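Local coordinates for adenosine monophosphate-protein transferase (PDB 2EKM) that is of unknown function but belongs to the adenosine-specific kinase family and may act as an adenosine monophosphate-protein transferase, at residues Gly21-Phe25 with Ile26-Glu30; Gly62-Glu65 with Glu66-Lys69; Asp147-Glu150 with Arg151-Leu155. One frame throughout, in Å; residues are numbered along the deposited sequence.

Contact 1: Gly21-Phe25 with Ile26-Glu30; sequences GQSHF and IKTVE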
ATOM      1  N   GLY A  21      -0.080  -4.305   8.758  1.00 15.11           N
ATOM      2  CA  GLY A  21      -0.126  -4.450   7.317  1.00 15.05           C
ATOM      3  C   GLY A  21      -0.910  -5.660   6.857  1.00 14.82           C
ATOM      4  O   GLY A  21      -1.713  -6.224   7.599  1.00 13.45           O
ATOM      5  N   GLN A  22      -0.662  -6.063   5.618  1.00 15.05           N
ATOM      6  CA  GLN A  22      -1.337  -7.206   5.026  1.00 16.84           C
ATOM      7  C   GLN A  22      -0.297  -8.088   4.357  1.00 18.17           C
ATOM      8  O   GLN A  22       0.638  -7.592   3.719  1.00 17.75           O
ATOM      9  CB  GLN A  22      -2.349  -6.726   3.991  1.00 17.89           C
ATOM     10  CG  GLN A  22      -3.224  -7.806   3.405  1.00 18.61           C
ATOM     11  CD  GLN A  22      -4.151  -7.245   2.350  1.00 21.23           C
ATOM     12  OE1 GLN A  22      -4.738  -6.179   2.535  1.00 22.95           O
ATOM     13  NE2 GLN A  22      -4.291  -7.956   1.238  1.00 21.18           N
ATOM     14  N   SER A  23      -0.476  -9.395   4.491  1.00 18.76           N
ATOM     15  CA  SER A  23       0.455 -10.355   3.924  1.00 20.48           C
ATOM     16  C   SER A  23      -0.301 -11.590   3.428  1.00 20.83           C
ATOM     17  O   SER A  23      -1.521 -11.561   3.269  1.00 21.72           O
ATOM     18  CB  SER A  23       1.465 -10.760   5.004  1.00 19.48           C
ATOM     19  OG  SER A  23       2.472 -11.594   4.479  1.00 26.79           O
ATOM     20  N   HIS A  24       0.434 -12.667   3.170  1.00 18.87           N
ATOM     21  CA  HIS A  24      -0.169 -13.919   2.729  1.00 19.16           C
ATOM     22  C   HIS A  24       0.832 -15.037   2.992  1.00 18.74           C
ATOM     23  O   HIS A  24       2.024 -14.778   3.147  1.00 19.46           O
ATOM     24  CB  HIS A  24      -0.517 -13.858   1.238  1.00 18.08           C
ATOM     25  CG  HIS A  24       0.657 -14.052   0.334  1.00 19.50           C
ATOM     26  ND1 HIS A  24       0.883 -15.229  -0.348  1.00 21.75           N
ATOM     27  CD2 HIS A  24       1.687 -13.230   0.020  1.00 17.78           C
ATOM     28  CE1 HIS A  24       2.001 -15.123  -1.042  1.00 20.37           C
ATOM     29  NE2 HIS A  24       2.509 -13.921  -0.837  1.00 22.55           N
ATOM     30  N   PHE A  25       0.339 -16.271   3.046  1.00 19.52           N
ATOM     31  CA  PHE A  25       1.166 -17.452   3.295  1.00 18.48           C
ATOM     32  C   PHE A  25       1.661 -17.494   4.737  1.00 18.48           C
ATOM     33  O   PHE A  25       2.067 -16.478   5.304  1.00 17.70           O
ATOM     34  CB  PHE A  25       2.368 -17.499   2.343  1.00 17.71           C
ATOM     35  CG  PHE A  25       3.032 -18.852   2.268  1.00 19.04           C
ATOM     36  CD1 PHE A  25       2.285 -20.021   2.410  1.00 20.54           C
ATOM     37  CD2 PHE A  25       4.401 -18.961   2.048  1.00 19.10           C
ATOM     38  CE1 PHE A  25       2.895 -21.278   2.337  1.00 22.13           C
ATOM     39  CE2 PHE A  25       5.022 -20.215   1.974  1.00 20.36           C
ATOM     40  CZ  PHE A  25       4.267 -21.372   2.119  1.00 20.12           C
ATOM     41  N   ILE A  26       1.637 -18.688   5.317  1.00 18.52           N
ATOM     42  CA  ILE A  26       2.056 -18.895   6.698  1.00 19.66           C
ATOM     43  C   ILE A  26       3.516 -18.508   6.964  1.00 18.68           C
ATOM     44  O   ILE A  26       3.875 -18.183   8.099  1.00 16.71           O
ATOM     45  CB  ILE A  26       1.839 -20.377   7.111  1.00 22.50           C
ATOM     46  CG1 ILE A  26       2.001 -20.536   8.623  1.00 24.27           C
ATOM     47  CG2 ILE A  26       2.831 -21.271   6.388  1.00 18.90           C
ATOM     48  CD1 ILE A  26       0.990 -19.768   9.421  1.00 27.66           C
ATOM     49  N   LYS A  27       4.347 -18.529   5.923  1.00 17.53           N
ATOM     50  CA  LYS A  27       5.767 -18.191   6.070  1.00 16.66           C
ATOM     51  C   LYS A  27       5.979 -16.737   6.499  1.00 16.84           C
ATOM     52  O   LYS A  27       7.091 -16.327   6.840  1.00 14.84           O
ATOM     53  CB  LYS A  27       6.528 -18.472   4.763  1.00 16.90           C
ATOM     54  CG  LYS A  27       8.056 -18.455   4.922  1.00 14.84           C
ATOM     55  CD  LYS A  27       8.764 -19.221   3.800  1.00 16.07           C
ATOM     56  CE  LYS A  27       8.725 -18.484   2.462  1.00 16.24           C
ATOM     57  NZ  LYS A  27       9.604 -17.267   2.439  1.00 13.79           N
ATOM     58  N   THR A  28       4.901 -15.960   6.477  1.00 18.04           N
ATOM     59  CA  THR A  28       4.945 -14.561   6.891  1.00 17.19           C
ATOM     60  C   THR A  28       5.576 -14.412   8.280  1.00 18.00           C
ATOM     61  O   THR A  28       6.459 -13.578   8.492  1.00 16.71           O
ATOM     62  CB  THR A  28       3.516 -13.963   6.944  1.00 16.83           C
ATOM     63  OG1 THR A  28       3.017 -13.794   5.613  1.00 15.02           O
ATOM     64  CG2 THR A  28       3.507 -12.623   7.682  1.00 16.94           C
ATOM     65  N   VAL A  29       5.113 -15.229   9.223  1.00 17.52           N
ATOM     66  CA  VAL A  29       5.597 -15.177  10.600  1.00 18.25           C
ATOM     67  C   VAL A  29       7.104 -15.358  10.755  1.00 17.62           C
ATOM     68  O   VAL A  29       7.773 -14.512  11.350  1.00 17.97           O
ATOM     69  CB  VAL A  29       4.880 -16.231  11.476  1.00 19.97           C
ATOM     70  CG1 VAL A  29       5.303 -16.078  12.931  1.00 19.91           C
ATOM     71  CG2 VAL A  29       3.379 -16.074  11.343  1.00 19.67           C
ATOM     72  N   GLU A  30       7.644 -16.454  10.233  1.00 16.98           N
ATOM     73  CA  GLU A  30       9.081 -16.687  10.356  1.00 19.17           C
ATOM     74  C   GLU A  30       9.898 -15.639   9.606  1.00 17.96           C
ATOM     75  O   GLU A  30      10.972 -15.256  10.058  1.00 17.78           O
ATOM     76  CB  GLU A  30       9.462 -18.092   9.861  1.00 21.72           C
ATOM     77  CG  GLU A  30       8.803 -19.226  10.636  1.00 28.85           C
ATOM     78  CD  GLU A  30       9.551 -20.547  10.501  1.00 31.75           C
ATOM     79  OE1 GLU A  30      10.770 -20.525  10.227  1.00 35.59           O
ATOM     80  OE2 GLU A  30       8.922 -21.609  10.684  1.00 31.95           O
TER
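The phenyl ring of F25 carries K27 N over one face, 3.8 Å above its plane and displaced toward the rim, and I26 CG2 on that same side, 4.1 Å from F25 CE1. K27 CB sits on that same side, beyond the CD2-CE2 rim, 3.5 Å from F25 CD2. With CG anti to the backbone N (chi1 -164°), the ring lies alongside the start of the next segment, at about a right angle to the I26 side chain. A glycine in place of F25 would probably uncover I26 CG2 and the K27 methylenes on this side and give the turn more backbone freedom.

Behind the ring the chain makes a type I beta turn from F25 to T28, closed by T28 N donating to F25 O over 3.1 Å. This turn carries strand 16-22 into helix 28-37. T28 OG1 points back into the bend, 2.5 Å from S23 OG, a short hydrogen bond in which either hydroxyl may be the donor. Two carbonyl oxygens crowd the same hydroxyl: H24 O at 2.8 Å from T28 OG1 and F25 O at 2.9 Å.

K27 leads its amine away to salt bridges with E104, E105 and D31, and S23 OG has a weak hydrogen bond to E105 O. The H24 side chain comes within about 3 Å of a bound glycerol. Chemically, T28 has one hydroxyl proton and several acceptors near it, so the buried S23-T28 pair probably shares its protons among the surrounding oxygens, tying the strand end to the helix start.

Contact 2: Gly62-Glu65 with Glu66-Lys69; sequences GNDE and ELIK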
ATOM      1  N   GLY A  62       8.195 -13.753  18.329  1.00 19.78           N
ATOM      2  CA  GLY A  62       8.811 -12.525  18.797  1.00 19.35           C
ATOM      3  C   GLY A  62       9.807 -12.856  19.892  1.00 20.59           C
ATOM      4  O   GLY A  62      10.052 -14.030  20.161  1.00 19.09           O
ATOM      5  N   ASN A  63      10.386 -11.836  20.519  1.00 20.98           N
ATOM      6  CA  ASN A  63      11.352 -12.059  21.592  1.00 21.92           C
ATOM      7  C   ASN A  63      10.951 -11.314  22.861  1.00 21.95           C
ATOM      8  O   ASN A  63      11.764 -11.128  23.764  1.00 22.75           O
ATOM      9  CB  ASN A  63      12.759 -11.623  21.158  1.00 21.07           C
ATOM     10  CG  ASN A  63      12.842 -10.143  20.837  1.00 21.18           C
ATOM     11  OD1 ASN A  63      11.877  -9.399  21.019  1.00 21.57           O
ATOM     12  ND2 ASN A  63      14.002  -9.707  20.359  1.00 17.43           N
ATOM     13  N   ASP A  64       9.692 -10.885  22.915  1.00 22.97           N
ATOM     14  CA  ASP A  64       9.162 -10.170  24.071  1.00 24.09           C
ATOM     15  C   ASP A  64       7.719 -10.605  24.289  1.00 24.72           C
ATOM     16  O   ASP A  64       6.843 -10.333  23.469  1.00 22.84           O
ATOM     17  CB  ASP A  64       9.211  -8.655  23.854  1.00 25.28           C
ATOM     18  CG  ASP A  64       8.801  -7.879  25.098  1.00 27.73           C
ATOM     19  OD1 ASP A  64       7.589  -7.846  25.410  1.00 26.29           O
ATOM     20  OD2 ASP A  64       9.691  -7.316  25.769  1.00 28.38           O
ATOM     21  N   GLU A  65       7.485 -11.276  25.410  1.00 25.63           N
ATOM     22  CA  GLU A  65       6.169 -11.793  25.759  1.00 26.44           C
ATOM     23  C   GLU A  65       5.059 -10.741  25.747  1.00 25.27           C
ATOM     24  O   GLU A  65       3.974 -10.981  25.214  1.00 24.25           O
ATOM     25  CB  GLU A  65       6.245 -12.465  27.132  1.00 29.82           C
ATOM     26  CG  GLU A  65       5.094 -13.397  27.448  1.00 38.32           C
ATOM     27  CD  GLU A  65       5.352 -14.222  28.697  1.00 43.62           C
ATOM     28  OE1 GLU A  65       6.358 -14.968  28.718  1.00 45.15           O
ATOM     29  OE2 GLU A  65       4.557 -14.125  29.658  1.00 47.23           O
ATOM     30  N   GLU A  66       5.324  -9.580  26.333  1.00 24.21           N
ATOM     31  CA  GLU A  66       4.320  -8.525  26.382  1.00 24.72           C
ATOM     32  C   GLU A  66       4.003  -7.945  25.002  1.00 22.72           C
ATOM     33  O   GLU A  66       2.852  -7.614  24.717  1.00 21.41           O
ATOM     34  CB  GLU A  66       4.770  -7.413  27.338  1.00 28.44           C
ATOM     35  CG  GLU A  66       4.907  -7.878  28.788  1.00 36.43           C
ATOM     36  CD  GLU A  66       5.294  -6.754  29.740  1.00 42.00           C
ATOM     37  OE1 GLU A  66       6.335  -6.103  29.501  1.00 44.95           O
ATOM     38  OE2 GLU A  66       4.562  -6.527  30.730  1.00 43.87           O
ATOM     39  N   LEU A  67       5.011  -7.825  24.145  1.00 20.89           N
ATOM     40  CA  LEU A  67       4.781  -7.290  22.804  1.00 20.79           C
ATOM     41  C   LEU A  67       4.000  -8.300  21.973  1.00 20.13           C
ATOM     42  O   LEU A  67       3.182  -7.927  21.132  1.00 21.00           O
ATOM     43  CB  LEU A  67       6.109  -6.953  22.116  1.00 18.18           C
ATOM     44  CG  LEU A  67       6.918  -5.834  22.773  1.00 18.59           C
ATOM     45  CD1 LEU A  67       8.147  -5.523  21.923  1.00 15.34           C
ATOM     46  CD2 LEU A  67       6.046  -4.594  22.938  1.00 15.69           C
ATOM     47  N   ILE A  68       4.256  -9.583  22.211  1.00 21.02           N
ATOM     48  CA  ILE A  68       3.547 -10.637  21.494  1.00 20.21           C
ATOM     49  C   ILE A  68       2.057 -10.559  21.842  1.00 19.19           C
ATOM     50  O   ILE A  68       1.203 -10.620  20.962  1.00 18.89           O
ATOM     51  CB  ILE A  68       4.109 -12.036  21.865  1.00 19.29           C
ATOM     52  CG1 ILE A  68       5.512 -12.201  21.270  1.00 20.64           C
ATOM     53  CG2 ILE A  68       3.192 -13.135  21.348  1.00 18.75           C
ATOM     54  CD1 ILE A  68       6.234 -13.486  21.694  1.00 18.95           C
ATOM     55  N   LYS A  69       1.750 -10.408  23.128  1.00 19.84           N
ATOM     56  CA  LYS A  69       0.360 -10.318  23.576  1.00 21.46           C
ATOM     57  C   LYS A  69      -0.358  -9.127  22.950  1.00 19.11           C
ATOM     58  O   LYS A  69      -1.512  -9.233  22.539  1.00 16.78           O
ATOM     59  CB  LYS A  69       0.295 -10.217  25.105  1.00 23.33           C
ATOM     60  CG  LYS A  69       0.541 -11.539  25.821  1.00 28.84           C
ATOM     61  CD  LYS A  69       0.367 -11.391  27.326  1.00 32.16           C
ATOM     62  CE  LYS A  69       0.292 -12.747  28.018  1.00 35.10           C
ATOM     63  NZ  LYS A  69       1.534 -13.554  27.860  1.00 36.98           N
TER
HETATM   64  O   HOH W   1       7.774  -5.378  27.003  1.00 30.49           O
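G62 opens the segment against I68, whose CD1 comes 3.9 Å from G62 N. At these backbone angles a beta carbon would jam against the preceding carbonyl oxygen, which by itself calls for glycine, and would also sit tight on I68 CG1. N63 uses its side-chain amide to bond F45 N on strand 44-50 and L43 O just before it.

D64 is the N-cap of helix 65-78. Its CG stands anti to the backbone N (chi1 -174°), which swings OD1 over the first turn, where it accepts from L67 N at 2.9 Å. The amide meets OD1 on the anti side, 20° out of the carboxylate plane. L67 packs against the same group, its CG 3.4 Å from D64 OD1, and reaches on to Y87 and K89. A water donates to D64 OD1 and to E66 OE1, which could ease the nearness of two acidic groups, although other acceptors compete for its protons. The D64 carbonyl starts the helical bonding, with I68 N 3.0 Å from D64 O, and I68 CG1 lies against that oxygen too.

E65 begins the helix proper, its O taking K69 N at 3.1 Å. The two side chains run side by side in the same direction, and K69 bends at its last torsion to bring NZ 3.6 Å from E65 OE2, a loose salt bridge at an exposed surface.

Contact 3: Asp147-Glu150 with Arg151-Leu155; sequences DIKE and RKELL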
ATOM      1  N   ASP A 147       8.992  27.654  12.159  1.00 29.73           N
ATOM      2  CA  ASP A 147       8.718  26.251  12.472  1.00 28.69           C
ATOM      3  C   ASP A 147       9.736  25.353  11.769  1.00 26.81           C
ATOM      4  O   ASP A 147      10.269  24.416  12.359  1.00 28.75           O
ATOM      5  CB  ASP A 147       7.308  25.850  12.013  1.00 28.72           C
ATOM      6  CG  ASP A 147       6.210  26.538  12.806  1.00 29.07           C
ATOM      7  OD1 ASP A 147       6.356  26.656  14.041  1.00 27.51           O
ATOM      8  OD2 ASP A 147       5.194  26.942  12.196  1.00 27.55           O
ATOM      9  N   ILE A 148       9.991  25.652  10.501  1.00 27.52           N
ATOM     10  CA  ILE A 148      10.937  24.892   9.696  1.00 28.52           C
ATOM     11  C   ILE A 148      12.315  24.852  10.352  1.00 28.99           C
ATOM     12  O   ILE A 148      12.950  23.800  10.426  1.00 27.12           O
ATOM     13  CB  ILE A 148      11.060  25.508   8.284  1.00 28.70           C
ATOM     14  CG1 ILE A 148       9.727  25.354   7.544  1.00 29.27           C
ATOM     15  CG2 ILE A 148      12.204  24.851   7.518  1.00 27.46           C
ATOM     16  CD1 ILE A 148       9.714  25.969   6.155  1.00 30.55           C
ATOM     17  N   LYS A 149      12.768  26.004  10.833  1.00 30.14           N
ATOM     18  CA  LYS A 149      14.069  26.099  11.481  1.00 30.54           C
ATOM     19  C   LYS A 149      14.123  25.203  12.714  1.00 30.44           C
ATOM     20  O   LYS A 149      15.148  24.584  13.004  1.00 29.38           O
ATOM     21  CB  LYS A 149      14.346  27.556  11.868  1.00 33.04           C
ATOM     22  CG  LYS A 149      15.645  27.784  12.617  1.00 36.13           C
ATOM     23  CD  LYS A 149      15.904  29.275  12.792  1.00 40.95           C
ATOM     24  CE  LYS A 149      17.135  29.534  13.650  1.00 42.33           C
ATOM     25  NZ  LYS A 149      16.947  29.027  15.035  1.00 43.68           N
ATOM     26  N   GLU A 150      13.008  25.119  13.431  1.00 29.87           N
ATOM     27  CA  GLU A 150      12.958  24.304  14.634  1.00 30.24           C
ATOM     28  C   GLU A 150      12.951  22.794  14.369  1.00 28.67           C
ATOM     29  O   GLU A 150      13.627  22.045  15.071  1.00 28.53           O
ATOM     30  CB  GLU A 150      11.745  24.689  15.479  1.00 32.08           C
ATOM     31  CG  GLU A 150      11.747  24.050  16.858  1.00 37.74           C
ATOM     32  CD  GLU A 150      10.642  24.577  17.748  1.00 40.71           C
ATOM     33  OE1 GLU A 150      10.512  25.815  17.861  1.00 42.49           O
ATOM     34  OE2 GLU A 150       9.910  23.752  18.342  1.00 42.09           O
ATOM     35  N   ARG A 151      12.200  22.338  13.370  1.00 27.36           N
ATOM     36  CA  ARG A 151      12.174  20.906  13.092  1.00 27.15           C
ATOM     37  C   ARG A 151      13.524  20.441  12.551  1.00 26.62           C
ATOM     38  O   ARG A 151      13.915  19.286  12.740  1.00 27.48           O
ATOM     39  CB  ARG A 151      11.044  20.541  12.121  1.00 24.12           C
ATOM     40  CG  ARG A 151      11.150  21.089  10.708  1.00 23.99           C
ATOM     41  CD  ARG A 151      10.042  20.467   9.859  1.00 21.85           C
ATOM     42  NE  ARG A 151       9.877  21.082   8.544  1.00 20.32           N
ATOM     43  CZ  ARG A 151      10.759  21.007   7.555  1.00 20.52           C
ATOM     44  NH1 ARG A 151      11.892  20.333   7.716  1.00 23.15           N
ATOM     45  NH2 ARG A 151      10.501  21.603   6.397  1.00 18.58           N
ATOM     46  N   LYS A 152      14.239  21.342  11.883  1.00 27.33           N
ATOM     47  CA  LYS A 152      15.560  21.010  11.364  1.00 27.37           C
ATOM     48  C   LYS A 152      16.492  20.802  12.557  1.00 27.78           C
ATOM     49  O   LYS A 152      17.225  19.814  12.621  1.00 25.73           O
ATOM     50  CB  LYS A 152      16.090  22.133  10.470  1.00 27.31           C
ATOM     51  CG  LYS A 152      15.413  22.203   9.108  1.00 29.82           C
ATOM     52  CD  LYS A 152      15.991  23.311   8.240  1.00 30.86           C
ATOM     53  CE  LYS A 152      15.296  23.361   6.888  1.00 31.70           C
ATOM     54  NZ  LYS A 152      15.701  24.548   6.087  1.00 34.06           N
ATOM     55  N   GLU A 153      16.448  21.730  13.510  1.00 28.23           N
ATOM     56  CA  GLU A 153      17.284  21.625  14.704  1.00 29.26           C
ATOM     57  C   GLU A 153      16.935  20.357  15.474  1.00 28.57           C
ATOM     58  O   GLU A 153      17.804  19.696  16.043  1.00 28.52           O
ATOM     59  CB  GLU A 153      17.078  22.844  15.608  1.00 31.63           C
ATOM     60  CG  GLU A 153      17.362  24.168  14.919  1.00 38.21           C
ATOM     61  CD  GLU A 153      17.313  25.347  15.871  1.00 41.56           C
ATOM     62  OE1 GLU A 153      16.321  25.469  16.624  1.00 43.26           O
ATOM     63  OE2 GLU A 153      18.266  26.157  15.860  1.00 44.88           O
ATOM     64  N   LEU A 154      15.653  20.021  15.481  1.00 28.85           N
ATOM     65  CA  LEU A 154      15.171  18.837  16.177  1.00 27.56           C
ATOM     66  C   LEU A 154      15.861  17.556  15.694  1.00 26.71           C
ATOM     67  O   LEU A 154      16.365  16.773  16.501  1.00 25.09           O
ATOM     68  CB  LEU A 154      13.656  18.716  15.989  1.00 29.62           C
ATOM     69  CG  LEU A 154      12.962  17.524  16.646  1.00 29.90           C
ATOM     70  CD1 LEU A 154      13.175  17.571  18.147  1.00 32.72           C
ATOM     71  CD2 LEU A 154      11.476  17.552  16.316  1.00 32.19           C
ATOM     72  N   LEU A 155      15.880  17.342  14.383  1.00 25.74           N
ATOM     73  CA  LEU A 155      16.502  16.145  13.823  1.00 27.14           C
ATOM     74  C   LEU A 155      18.007  16.109  14.073  1.00 27.42           C
ATOM     75  O   LEU A 155      18.586  15.042  14.274  1.00 26.51           O
ATOM     76  CB  LEU A 155      16.226  16.050  12.320  1.00 26.20           C
ATOM     77  CG  LEU A 155      14.758  15.885  11.922  1.00 24.89           C
ATOM     78  CD1 LEU A 155      14.668  15.635  10.432  1.00 25.23           C
ATOM     79  CD2 LEU A 155      14.133  14.731  12.693  1.00 26.91           C
TER
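I148 and R151 lie side by side, I148 CG2 resting over one face of the guanidinium, 3.8 Å above its plane and offset toward the rim. R151 has CG between the backbone N and carbonyl carbon (chi1 66°), which turns the chain back along I148 and brings CG 3.3 Å from I148 O. The same I148 methyl also meets K152 CE at 3.5 Å, tighter than usual for two carbons, as the extended lysine chain runs along I148. K149 and E153 cross on another side of the helix, K149 NZ donating to E153 OE2 at 3.3 Å. That amine approaches from above the carboxylate plane, 57° out of it, and makes a salt bridge at the helix surface.

All three pairings follow the spacing of one turn of helix 145-157. The underlying i to i+4 ladder has R151 N 3.0 Å from D147 O, K152 N 3.1 Å from I148 O and L154 N 2.9 Å from E150 O.

Further out, R151 NE forms a salt bridge to E143, while NH2 makes a weak hydrogen bond to W60 O of the third subunit. I148 packs on W60 of that same subunit, and D147 OD2 accepts from T144 N.

Contacts 1 and 2 are close neighbours in one chain, the first buried, the second at the surface, with centres 17 Å apart and nearest atoms about 7 Å apart. Strand 57-62 links them: I26 and V29 touch R59 on it, and it ends at G62 of contact 2. Contact 3 is remote, its centre 38 Å from that of contact 1 and 35 Å from that of contact 2. In the three-chain assembly it meets the region of contact 1 of another subunit: R151 packs on I26 of the third subunit, while V29 and E30 receive R151 and L155 of the second subunit. The glycerol near H24, probably from the crystallisation liquor, may still mark a pocket; no active site is established.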